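Local coordinates for protein SxtG (PDB 6U1R) that is an amidinotransferase of the saxitoxin biosynthetic pathway that transfers an amidino group between substrates, probably through a covalent enzyme intermediate, at residues S128-A133 with Y157-A162; I146-M151 with A162-L167; D187-F192 with E211-A216; L237-L242 with I252-S257. All coordinates share one frame; numbering follows the deposited sequence.

How the interactions relate
Interactions 2, 3 and 4 succeed one another along the chain, while the segments of interactions 1 and 2 alternate, share Ala-162 and have centres about 10 Å apart. Interactions 2 and 4 both lay a helix on a strand of a beta-alpha-beta unit, interaction 2 using the strand before the helix and interaction 4 the one after it; their centres lie about 21 Å apart, and Ile-147 meets Trp-241 and Leu-242. Interaction 3 belongs to the long loop joining their sheets: Phe-214 touches Pro-150 of interaction 2 and Trp-241 of interaction 4. That loop carries Asp-215, so this probable catalytic position lies on the connection between the two units. Every contact also reaches the second subunit.

Interaction 1: residues S128-A133 with Y157-A162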
# COMPACT_ATOMS: atom_id res chain seq x y z
N SER A 128 -2.69 -2.09 -21.16
CA SER A 128 -3.52 -0.98 -20.71
C SER A 128 -3.99 -1.27 -19.29
O SER A 128 -3.83 -2.38 -18.77
CB SER A 128 -4.74 -0.77 -21.62
OG SER A 128 -5.66 -1.85 -21.49
N GLY A 129 -4.59 -0.27 -18.69
CA GLY A 129 -5.42 -0.47 -17.52
C GLY A 129 -6.81 -0.93 -17.88
O GLY A 129 -7.07 -1.45 -18.97
N PHE A 130 -7.74 -0.71 -16.93
CA PHE A 130 -9.14 -1.10 -17.09
C PHE A 130 -9.95 0.19 -17.19
O PHE A 130 -10.03 0.77 -18.29
CB PHE A 130 -9.55 -2.03 -15.93
CG PHE A 130 -11.04 -2.43 -15.91
CD1 PHE A 130 -11.71 -2.76 -17.08
CD2 PHE A 130 -11.74 -2.50 -14.71
CE1 PHE A 130 -13.06 -3.12 -17.07
CE2 PHE A 130 -13.10 -2.89 -14.68
CZ PHE A 130 -13.75 -3.20 -15.85
N CYS A 131 -10.49 0.71 -16.09
CA CYS A 131 -11.34 1.91 -16.11
C CYS A 131 -11.63 2.30 -14.66
O CYS A 131 -11.21 1.63 -13.71
CB CYS A 131 -12.64 1.66 -16.90
SG CYS A 131 -13.83 0.53 -16.15
N ALA A 132 -12.37 3.40 -14.49
CA ALA A 132 -12.75 3.86 -13.16
C ALA A 132 -14.26 3.77 -12.95
O ALA A 132 -14.86 4.59 -12.25
CB ALA A 132 -12.26 5.29 -12.92
N ALA A 133 -14.89 2.73 -13.51
CA ALA A 133 -16.33 2.54 -13.38
C ALA A 133 -16.71 1.96 -12.02
O ALA A 133 -17.86 2.15 -11.59
CB ALA A 133 -16.84 1.62 -14.50
N TYR A 157 -3.53 -2.39 -11.58
CA TYR A 157 -2.46 -2.02 -10.66
C TYR A 157 -2.48 -0.54 -10.31
O TYR A 157 -2.06 -0.15 -9.20
CB TYR A 157 -1.12 -2.34 -11.31
CG TYR A 157 0.00 -2.84 -10.41
CD1 TYR A 157 -0.16 -3.95 -9.61
CD2 TYR A 157 1.24 -2.23 -10.45
CE1 TYR A 157 0.89 -4.43 -8.84
CE2 TYR A 157 2.29 -2.69 -9.71
CZ TYR A 157 2.12 -3.80 -8.92
OH TYR A 157 3.21 -4.23 -8.19
N PHE A 158 -2.88 0.31 -11.24
CA PHE A 158 -2.86 1.76 -11.06
C PHE A 158 -4.26 2.35 -11.08
O PHE A 158 -4.43 3.55 -11.36
CB PHE A 158 -1.97 2.41 -12.13
CG PHE A 158 -0.53 2.06 -11.98
CD1 PHE A 158 0.20 2.57 -10.92
CD2 PHE A 158 0.11 1.20 -12.86
CE1 PHE A 158 1.53 2.25 -10.73
CE2 PHE A 158 1.45 0.87 -12.67
CZ PHE A 158 2.15 1.40 -11.61
N GLU A 159 -5.27 1.55 -10.77
CA GLU A 159 -6.61 2.07 -10.86
C GLU A 159 -6.90 3.12 -9.80
O GLU A 159 -7.82 3.92 -9.98
CB GLU A 159 -7.62 0.93 -10.76
CG GLU A 159 -8.98 1.31 -11.26
CD GLU A 159 -9.82 0.10 -11.62
OE1 GLU A 159 -9.31 -0.82 -12.30
OE2 GLU A 159 -11.00 0.02 -11.20
N ALA A 160 -6.14 3.17 -8.70
CA ALA A 160 -6.41 4.22 -7.72
C ALA A 160 -6.08 5.61 -8.23
O ALA A 160 -6.52 6.60 -7.62
CB ALA A 160 -5.64 3.97 -6.42
N TRP A 161 -5.35 5.73 -9.33
CA TRP A 161 -4.82 7.03 -9.74
C TRP A 161 -5.93 8.05 -10.02
O TRP A 161 -5.81 9.23 -9.65
CB TRP A 161 -3.92 6.85 -10.97
CG TRP A 161 -2.51 6.47 -10.59
CD1 TRP A 161 -2.08 5.91 -9.40
CD2 TRP A 161 -1.34 6.64 -11.39
NE1 TRP A 161 -0.72 5.74 -9.43
CE2 TRP A 161 -0.24 6.18 -10.64
CE3 TRP A 161 -1.12 7.16 -12.67
CZ2 TRP A 161 1.06 6.21 -11.13
CZ3 TRP A 161 0.17 7.19 -13.16
CH2 TRP A 161 1.25 6.72 -12.39
N ALA A 162 -7.03 7.63 -10.64
CA ALA A 162 -8.09 8.59 -10.95
C ALA A 162 -8.69 9.22 -9.70
O ALA A 162 -9.27 10.32 -9.78
CB ALA A 162 -9.20 7.93 -11.77
O HOH W 1 -7.48 0.32 -14.15
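The loop between strand 125-126 and helix 135-138 meets the loop leading into helix 164-172, with the CA atoms of Ala-132 and Glu-159 separated by 6.8 Å. Glu-159 carries the contact. Its CG stands anti to the backbone N (chi1 -162°) and the chain continues extended, which turns a face of the carboxylate to the Cys-131 carbonyl oxygen, with Cys-131 O 2.9 Å from Glu-159 CD and 3.0 Å from Glu-159 OE2. On the Phe-130 side, Glu-159 OE1 lies at the ring edge, 3.8 Å from Phe-130 CD2, with ring and carboxylate planes 53° apart. A water joins the two segments, accepting from Phe-130 N at 3.0 Å and donating to Glu-159 OE1 at 2.8 Å. Cys-131 turns its SG over the centre of the Phe-130 ring, and a methyl contact between Ala-132 CB and Ala-162 CB (4.2 Å) completes the interface. The Phe-130 side chain lies about 7 Å from that of His-264, a predicted active-site residue. A carbonyl oxygen and a carboxylate brought this close, both buried, should disfavour each other electrostatically; the salt bridge from Arg-156 to Glu-159 OE2 and the bridging water would offset that cost.

Interaction 2: residues I146-M151 with A162-L167; sequences IIEAPM and AYRDLL
Arg-164 reaches from the first turn of helix 164-172 to Glu-148 on strand 145-148. From CB its CG lies anti to the carbonyl carbon, and a bend at chi2 (-58°) swings the rest of the chain toward the strand. Arg-164 CD comes within 4.1 Å of Glu-148 OE2. Next along, Arg-164 NE donates to Glu-148 OE2 at 3.0 Å, the oxygen lying 26° out of the guanidinium plane. Beyond CZ, Arg-164 NH2 donates to Glu-148 OE1, also at 3.0 Å, through a nearly straight bond (166°) lying almost in the guanidinium plane. The grip is therefore side-on and bidentate, each nitrogen taking the syn lone pair of a different carboxylate oxygen. NH1, the remaining nitrogen, donates to the backbone oxygen of Lys-182 in the second subunit. Leu-167, one helical turn further on, packs beside the ion pair. Its CD1 touches Glu-148 OE2 at 3.6 Å and stands at the guanidinium edge, while Leu-167 CD2 rests against Ile-146 CG2 at 3.6 Å. This is the helix-on-strand packing of the beta-alpha-beta unit formed by strand 145-148, helix 164-172 and strand 176-179, and the last of these supplies Trp-177, whose NE1 donates to Glu-148 OE2. With that oxygen receiving both Trp-177 and Arg-164, the buried carboxylate is probably held ionised and fixed in rotation, and the arginine that would balance its charge also ties the helix to the dimer interface.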
# COMPACT_ATOMS: atom_id res chain seq x y z
N ILE A 146 -9.77 5.17 4.58
CA ILE A 146 -9.83 4.60 3.22
C ILE A 146 -8.61 3.68 3.03
O ILE A 146 -7.47 4.10 3.26
CB ILE A 146 -9.89 5.71 2.16
CG1 ILE A 146 -11.17 6.54 2.38
CG2 ILE A 146 -9.88 5.11 0.75
CD1 ILE A 146 -11.38 7.64 1.43
N ILE A 147 -8.85 2.42 2.66
CA ILE A 147 -7.81 1.41 2.46
C ILE A 147 -7.74 1.06 0.98
O ILE A 147 -8.74 0.64 0.38
CB ILE A 147 -8.08 0.14 3.29
CG1 ILE A 147 -8.27 0.48 4.77
CG2 ILE A 147 -6.93 -0.87 3.12
CD1 ILE A 147 -8.79 -0.68 5.61
N GLU A 148 -6.54 1.19 0.39
CA GLU A 148 -6.33 0.77 -0.99
C GLU A 148 -6.05 -0.73 -1.03
O GLU A 148 -5.09 -1.22 -0.40
CB GLU A 148 -5.20 1.56 -1.65
CG GLU A 148 -5.39 3.08 -1.52
CD GLU A 148 -4.58 3.92 -2.51
OE1 GLU A 148 -3.80 3.34 -3.30
OE2 GLU A 148 -4.72 5.16 -2.47
N ALA A 149 -6.88 -1.45 -1.78
CA ALA A 149 -6.83 -2.90 -1.85
C ALA A 149 -5.59 -3.38 -2.63
O ALA A 149 -5.18 -2.76 -3.61
CB ALA A 149 -8.07 -3.43 -2.54
N PRO A 150 -5.03 -4.52 -2.22
CA PRO A 150 -3.94 -5.14 -3.01
C PRO A 150 -4.52 -6.04 -4.09
O PRO A 150 -4.73 -7.23 -3.84
CB PRO A 150 -3.16 -5.93 -1.95
CG PRO A 150 -4.24 -6.36 -0.96
CD PRO A 150 -5.33 -5.29 -1.00
N MET A 151 -4.81 -5.49 -5.26
CA MET A 151 -5.64 -6.19 -6.22
C MET A 151 -4.85 -7.20 -7.05
O MET A 151 -3.72 -6.94 -7.47
CB MET A 151 -6.33 -5.18 -7.13
CG MET A 151 -7.23 -4.20 -6.34
SD MET A 151 -8.08 -3.00 -7.41
CE MET A 151 -9.43 -3.98 -8.06
N ALA A 162 -7.03 7.63 -10.64
CA ALA A 162 -8.09 8.59 -10.95
C ALA A 162 -8.69 9.22 -9.70
O ALA A 162 -9.27 10.32 -9.78
CB ALA A 162 -9.20 7.93 -11.77
N TYR A 163 -8.52 8.57 -8.54
CA TYR A 163 -9.11 9.00 -7.28
C TYR A 163 -8.16 9.80 -6.39
O TYR A 163 -8.58 10.21 -5.30
CB TYR A 163 -9.58 7.77 -6.50
CG TYR A 163 -10.53 6.89 -7.27
CD1 TYR A 163 -10.06 5.92 -8.14
CD2 TYR A 163 -11.91 7.03 -7.12
CE1 TYR A 163 -10.92 5.12 -8.85
CE2 TYR A 163 -12.77 6.23 -7.81
CZ TYR A 163 -12.27 5.27 -8.68
OH TYR A 163 -13.15 4.49 -9.36
N ARG A 164 -6.90 9.99 -6.78
CA ARG A 164 -5.94 10.55 -5.83
C ARG A 164 -6.22 12.02 -5.50
O ARG A 164 -5.91 12.46 -4.39
CB ARG A 164 -4.52 10.37 -6.37
CG ARG A 164 -3.95 8.95 -6.16
CD ARG A 164 -3.93 8.53 -4.67
NE ARG A 164 -3.55 7.11 -4.47
CZ ARG A 164 -2.31 6.68 -4.61
NH1 ARG A 164 -1.37 7.53 -4.98
NH2 ARG A 164 -2.00 5.41 -4.41
N ASP A 165 -6.79 12.79 -6.42
CA ASP A 165 -7.21 14.14 -6.07
C ASP A 165 -8.19 14.12 -4.90
O ASP A 165 -8.06 14.91 -3.95
CB ASP A 165 -7.88 14.83 -7.27
CG ASP A 165 -6.89 15.28 -8.32
OD1 ASP A 165 -5.71 15.52 -7.99
OD2 ASP A 165 -7.30 15.40 -9.49
N LEU A 166 -9.19 13.24 -4.96
CA LEU A 166 -10.17 13.14 -3.89
C LEU A 166 -9.54 12.63 -2.60
O LEU A 166 -9.80 13.15 -1.51
CB LEU A 166 -11.32 12.23 -4.34
CG LEU A 166 -12.32 12.88 -5.30
CD1 LEU A 166 -13.14 11.82 -6.00
CD2 LEU A 166 -13.22 13.89 -4.54
N LEU A 167 -8.70 11.59 -2.70
CA LEU A 167 -8.07 11.03 -1.52
C LEU A 167 -7.22 12.06 -0.79
O LEU A 167 -7.27 12.17 0.45
CB LEU A 167 -7.24 9.80 -1.92
CG LEU A 167 -8.09 8.61 -2.43
CD1 LEU A 167 -7.28 7.59 -3.26
CD2 LEU A 167 -8.74 7.90 -1.28

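Interaction 3: residues D187-F192 with E211-A216; sequences DAQYDF and EPTFDA
The side-chain oxygen OE1 of Gln-189 receives the backbone N-H of Glu-211, with Gln-189 OE1 3.1 Å from Glu-211 N. The N-H points to the oxygen at 136°, and the donor stands 20° away from the amide plane, so the bond is moderately bent. At the other end of the amide, Gln-189 NE2 gives a weak bond to Glu-211 O (3.4 Å) and lies 3.0 Å from Thr-213 OG1. The glutamine thus spans the N-H and C=O of a single residue. Its CG is anti to the backbone N (chi1 -176°), and a bend at the next torsion turns the amide to face residues 211-213; CB meanwhile sits above the centre of the Tyr-190 ring. Both segments belong to the long connection between strands 176-179 and 219-222, outside regular sheet, and its second half leads to Asp-215, a predicted active-site residue whose OD2 is hydrogen-bonded to His-264 NE2. Glu-211 crosses the glutamine at about a right angle, Glu-211 CG 3.5 Å from Gln-189 OE1, and directs its carboxylate to the backbone N atoms of Gln-184 and Leu-185. Thr-213, whose side chain points against that of the glutamine, lays CG2 3.5 Å from Gln-189 NE2, over the same amide face as Glu-211 CG. Its OG1 is hydrogen-bonded to Val-233 O, while Asn-235 binds both Glu-211 O and Thr-213 N.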
# COMPACT_ATOMS: atom_id res chain seq x y z
N ASP A 187 3.83 -14.78 -11.68
CA ASP A 187 3.05 -15.93 -12.13
C ASP A 187 2.67 -16.85 -10.97
O ASP A 187 1.62 -17.49 -11.03
CB ASP A 187 3.83 -16.73 -13.18
CG ASP A 187 3.84 -16.06 -14.55
OD1 ASP A 187 3.14 -15.05 -14.78
OD2 ASP A 187 4.57 -16.59 -15.43
N ALA A 188 3.49 -16.92 -9.92
CA ALA A 188 3.20 -17.80 -8.79
C ALA A 188 1.88 -17.47 -8.07
O ALA A 188 1.38 -18.30 -7.31
CB ALA A 188 4.34 -17.76 -7.77
N GLN A 189 1.33 -16.27 -8.28
CA GLN A 189 0.05 -15.87 -7.68
C GLN A 189 -1.15 -16.51 -8.37
O GLN A 189 -2.27 -16.41 -7.86
CB GLN A 189 -0.05 -14.33 -7.71
CG GLN A 189 -1.31 -13.74 -7.03
CD GLN A 189 -1.42 -14.09 -5.55
OE1 GLN A 189 -0.47 -14.54 -4.93
NE2 GLN A 189 -2.62 -13.87 -4.98
N TYR A 190 -0.95 -17.22 -9.49
CA TYR A 190 -2.05 -17.76 -10.27
C TYR A 190 -1.81 -19.24 -10.57
O TYR A 190 -0.68 -19.65 -10.83
CB TYR A 190 -2.22 -16.98 -11.59
CG TYR A 190 -2.13 -15.48 -11.43
CD1 TYR A 190 -3.19 -14.76 -10.90
CD2 TYR A 190 -0.98 -14.79 -11.80
CE1 TYR A 190 -3.11 -13.37 -10.73
CE2 TYR A 190 -0.89 -13.42 -11.65
CZ TYR A 190 -1.95 -12.71 -11.11
OH TYR A 190 -1.82 -11.34 -10.97
N ASP A 191 -2.89 -20.02 -10.52
CA ASP A 191 -2.85 -21.46 -10.79
C ASP A 191 -3.06 -21.66 -12.29
O ASP A 191 -4.19 -21.62 -12.78
CB ASP A 191 -3.92 -22.17 -9.98
CG ASP A 191 -3.97 -23.67 -10.23
OD1 ASP A 191 -3.19 -24.17 -11.06
OD2 ASP A 191 -4.81 -24.34 -9.60
N PHE A 192 -1.98 -21.88 -13.02
CA PHE A 192 -2.14 -22.02 -14.47
C PHE A 192 -2.64 -23.40 -14.87
O PHE A 192 -2.88 -23.63 -16.06
CB PHE A 192 -0.82 -21.69 -15.17
CG PHE A 192 -0.51 -20.22 -15.17
CD1 PHE A 192 -1.07 -19.39 -16.13
CD2 PHE A 192 0.30 -19.66 -14.19
CE1 PHE A 192 -0.81 -18.02 -16.14
CE2 PHE A 192 0.58 -18.29 -14.19
CZ PHE A 192 0.02 -17.47 -15.16
N GLU A 211 0.90 -14.54 -2.19
CA GLU A 211 0.99 -13.25 -1.51
C GLU A 211 -0.42 -12.72 -1.25
O GLU A 211 -1.38 -13.17 -1.88
CB GLU A 211 1.79 -12.24 -2.33
CG GLU A 211 1.05 -11.76 -3.55
CD GLU A 211 1.94 -10.99 -4.50
OE1 GLU A 211 2.88 -10.30 -4.03
OE2 GLU A 211 1.67 -11.09 -5.71
N PRO A 212 -0.56 -11.74 -0.35
CA PRO A 212 -1.91 -11.22 -0.02
C PRO A 212 -2.52 -10.45 -1.18
O PRO A 212 -1.94 -9.47 -1.65
CB PRO A 212 -1.65 -10.30 1.18
CG PRO A 212 -0.31 -10.65 1.71
CD PRO A 212 0.47 -11.26 0.58
N THR A 213 -3.73 -10.85 -1.61
CA THR A 213 -4.52 -10.09 -2.57
C THR A 213 -5.99 -10.10 -2.15
O THR A 213 -6.51 -11.11 -1.64
CB THR A 213 -4.41 -10.59 -4.04
OG1 THR A 213 -4.82 -11.97 -4.15
CG2 THR A 213 -3.00 -10.44 -4.56
N PHE A 214 -6.65 -8.96 -2.34
CA PHE A 214 -8.10 -8.92 -2.26
C PHE A 214 -8.62 -7.70 -3.01
O PHE A 214 -7.91 -6.70 -3.18
CB PHE A 214 -8.61 -8.90 -0.79
CG PHE A 214 -8.29 -7.64 -0.01
CD1 PHE A 214 -9.11 -6.52 -0.11
CD2 PHE A 214 -7.20 -7.59 0.85
CE1 PHE A 214 -8.84 -5.39 0.62
CE2 PHE A 214 -6.92 -6.44 1.59
CZ PHE A 214 -7.74 -5.34 1.48
N ASP A 215 -9.86 -7.83 -3.49
CA ASP A 215 -10.65 -6.71 -3.98
C ASP A 215 -11.59 -6.27 -2.86
O ASP A 215 -12.18 -7.11 -2.16
CB ASP A 215 -11.49 -7.10 -5.19
CG ASP A 215 -10.70 -7.15 -6.49
OD1 ASP A 215 -9.46 -7.23 -6.45
OD2 ASP A 215 -11.34 -7.12 -7.57
N ALA A 216 -11.78 -4.96 -2.72
CA ALA A 216 -12.61 -4.48 -1.63
C ALA A 216 -14.05 -4.95 -1.78
O ALA A 216 -14.75 -5.15 -0.78
CB ALA A 216 -12.54 -2.95 -1.58

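Interaction 4: residues L237-L242 with I252-S257; sequences LGIEWL and IHIIES
Hydrocarbon contacts join Ile-239 and Leu-242 of helix 236-245 to Ile-254 and Ile-252 of strand 251-255. In the first pair the two isoleucines reach toward each other tip to tip: Ile-254 CD1 lies against both Ile-239 CG2 (3.5 Å) and Ile-239 CD1 (3.6 Å). The second pair crosses at about a right angle, the end methyl of Ile-252, CD1, pressing on Leu-242 CG at 3.5 Å and on Leu-242 CD2 at 3.6 Å. With CG anti to the backbone N (chi1 -175°), Leu-242 brings CG and CD2 against that methyl. Alternation along the strand sends Ile-252 and Ile-254 toward the helix and His-253 away from it. Phe-219, from strand 219-222, adds its ring to the same apolar layer.

Polar links flank this layer. Gln-243 OE1 accepts from Ile-252 N, and on another side of the helix Trp-241 NE1 is hydrogen-bonded to Trp-177 O of the second subunit. This is the helix-to-sheet interface of the beta-alpha-beta unit of strand 225-229, helix 236-245 and strand 251-255.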
# COMPACT_ATOMS: atom_id res chain seq x y z
N LEU A 237 -4.61 -15.25 2.37
CA LEU A 237 -3.64 -14.27 2.88
C LEU A 237 -4.22 -12.86 2.86
O LEU A 237 -3.95 -12.05 3.76
CB LEU A 237 -2.34 -14.31 2.06
CG LEU A 237 -1.29 -15.39 2.34
CD1 LEU A 237 -0.05 -15.14 1.46
CD2 LEU A 237 -0.90 -15.43 3.80
N GLY A 238 -4.97 -12.53 1.82
CA GLY A 238 -5.58 -11.21 1.75
C GLY A 238 -6.60 -11.00 2.84
O GLY A 238 -6.65 -9.94 3.46
N ILE A 239 -7.44 -12.02 3.09
CA ILE A 239 -8.41 -11.93 4.18
C ILE A 239 -7.69 -11.81 5.51
O ILE A 239 -8.08 -11.00 6.37
CB ILE A 239 -9.33 -13.17 4.15
CG1 ILE A 239 -10.23 -13.16 2.93
CG2 ILE A 239 -10.17 -13.26 5.42
CD1 ILE A 239 -10.89 -14.47 2.65
N GLU A 240 -6.64 -12.62 5.70
CA GLU A 240 -5.85 -12.58 6.93
C GLU A 240 -5.21 -11.21 7.13
O GLU A 240 -5.15 -10.68 8.25
CB GLU A 240 -4.75 -13.66 6.90
CG GLU A 240 -4.01 -13.83 8.24
CD GLU A 240 -2.80 -14.77 8.19
OE1 GLU A 240 -2.38 -15.22 7.09
OE2 GLU A 240 -2.24 -15.05 9.27
N TRP A 241 -4.75 -10.60 6.03
CA TRP A 241 -4.18 -9.26 6.11
C TRP A 241 -5.23 -8.26 6.60
O TRP A 241 -4.96 -7.44 7.49
CB TRP A 241 -3.60 -8.81 4.76
CG TRP A 241 -2.91 -7.50 4.92
CD1 TRP A 241 -1.57 -7.30 5.19
CD2 TRP A 241 -3.51 -6.18 4.90
NE1 TRP A 241 -1.32 -5.95 5.35
CE2 TRP A 241 -2.48 -5.25 5.18
CE3 TRP A 241 -4.81 -5.72 4.68
CZ2 TRP A 241 -2.73 -3.87 5.23
CZ3 TRP A 241 -5.05 -4.35 4.74
CH2 TRP A 241 -4.01 -3.44 5.01
N LEU A 242 -6.43 -8.32 6.03
CA LEU A 242 -7.45 -7.35 6.43
C LEU A 242 -7.89 -7.59 7.87
O LEU A 242 -8.13 -6.63 8.61
CB LEU A 242 -8.65 -7.40 5.49
CG LEU A 242 -9.74 -6.35 5.73
CD1 LEU A 242 -9.19 -4.95 5.52
CD2 LEU A 242 -10.92 -6.63 4.81
N ILE A 252 -14.06 -10.24 10.93
CA ILE A 252 -14.37 -10.61 9.55
C ILE A 252 -14.83 -12.06 9.49
O ILE A 252 -14.11 -12.96 9.94
CB ILE A 252 -13.16 -10.39 8.62
CG1 ILE A 252 -12.65 -8.96 8.78
CG2 ILE A 252 -13.56 -10.73 7.17
CD1 ILE A 252 -11.61 -8.56 7.77
N HIS A 253 -16.00 -12.27 8.89
CA HIS A 253 -16.62 -13.59 8.76
C HIS A 253 -16.59 -13.97 7.29
O HIS A 253 -16.94 -13.15 6.44
CB HIS A 253 -18.06 -13.54 9.25
CG HIS A 253 -18.20 -12.99 10.63
ND1 HIS A 253 -18.15 -13.78 11.76
CD2 HIS A 253 -18.36 -11.72 11.06
CE1 HIS A 253 -18.28 -13.01 12.83
NE2 HIS A 253 -18.41 -11.76 12.43
N ILE A 254 -16.20 -15.20 6.99
CA ILE A 254 -16.01 -15.63 5.61
C ILE A 254 -17.14 -16.58 5.24
O ILE A 254 -17.35 -17.59 5.93
CB ILE A 254 -14.64 -16.30 5.42
CG1 ILE A 254 -13.53 -15.28 5.73
CG2 ILE A 254 -14.48 -16.86 4.00
CD1 ILE A 254 -13.61 -13.95 4.88
N ILE A 255 -17.89 -16.25 4.18
CA ILE A 255 -18.93 -17.13 3.68
C ILE A 255 -18.36 -17.99 2.56
O ILE A 255 -17.35 -17.65 1.94
CB ILE A 255 -20.17 -16.36 3.17
CG1 ILE A 255 -19.85 -15.61 1.87
CG2 ILE A 255 -20.70 -15.41 4.24
CD1 ILE A 255 -21.04 -15.30 1.04
N GLU A 256 -19.05 -19.09 2.26
CA GLU A 256 -18.74 -19.95 1.12
C GLU A 256 -19.71 -19.65 -0.02
O GLU A 256 -20.92 -19.78 0.16
CB GLU A 256 -18.84 -21.42 1.53
CG GLU A 256 -18.00 -21.79 2.75
CD GLU A 256 -16.50 -21.73 2.48
OE1 GLU A 256 -16.09 -22.08 1.35
OE2 GLU A 256 -15.74 -21.32 3.39
N SER A 257 -19.18 -19.22 -1.17
CA SER A 257 -20.01 -19.05 -2.36
C SER A 257 -20.05 -20.35 -3.16
O SER A 257 -19.05 -21.05 -3.28
CB SER A 257 -19.47 -17.94 -3.26
OG SER A 257 -20.28 -17.80 -4.43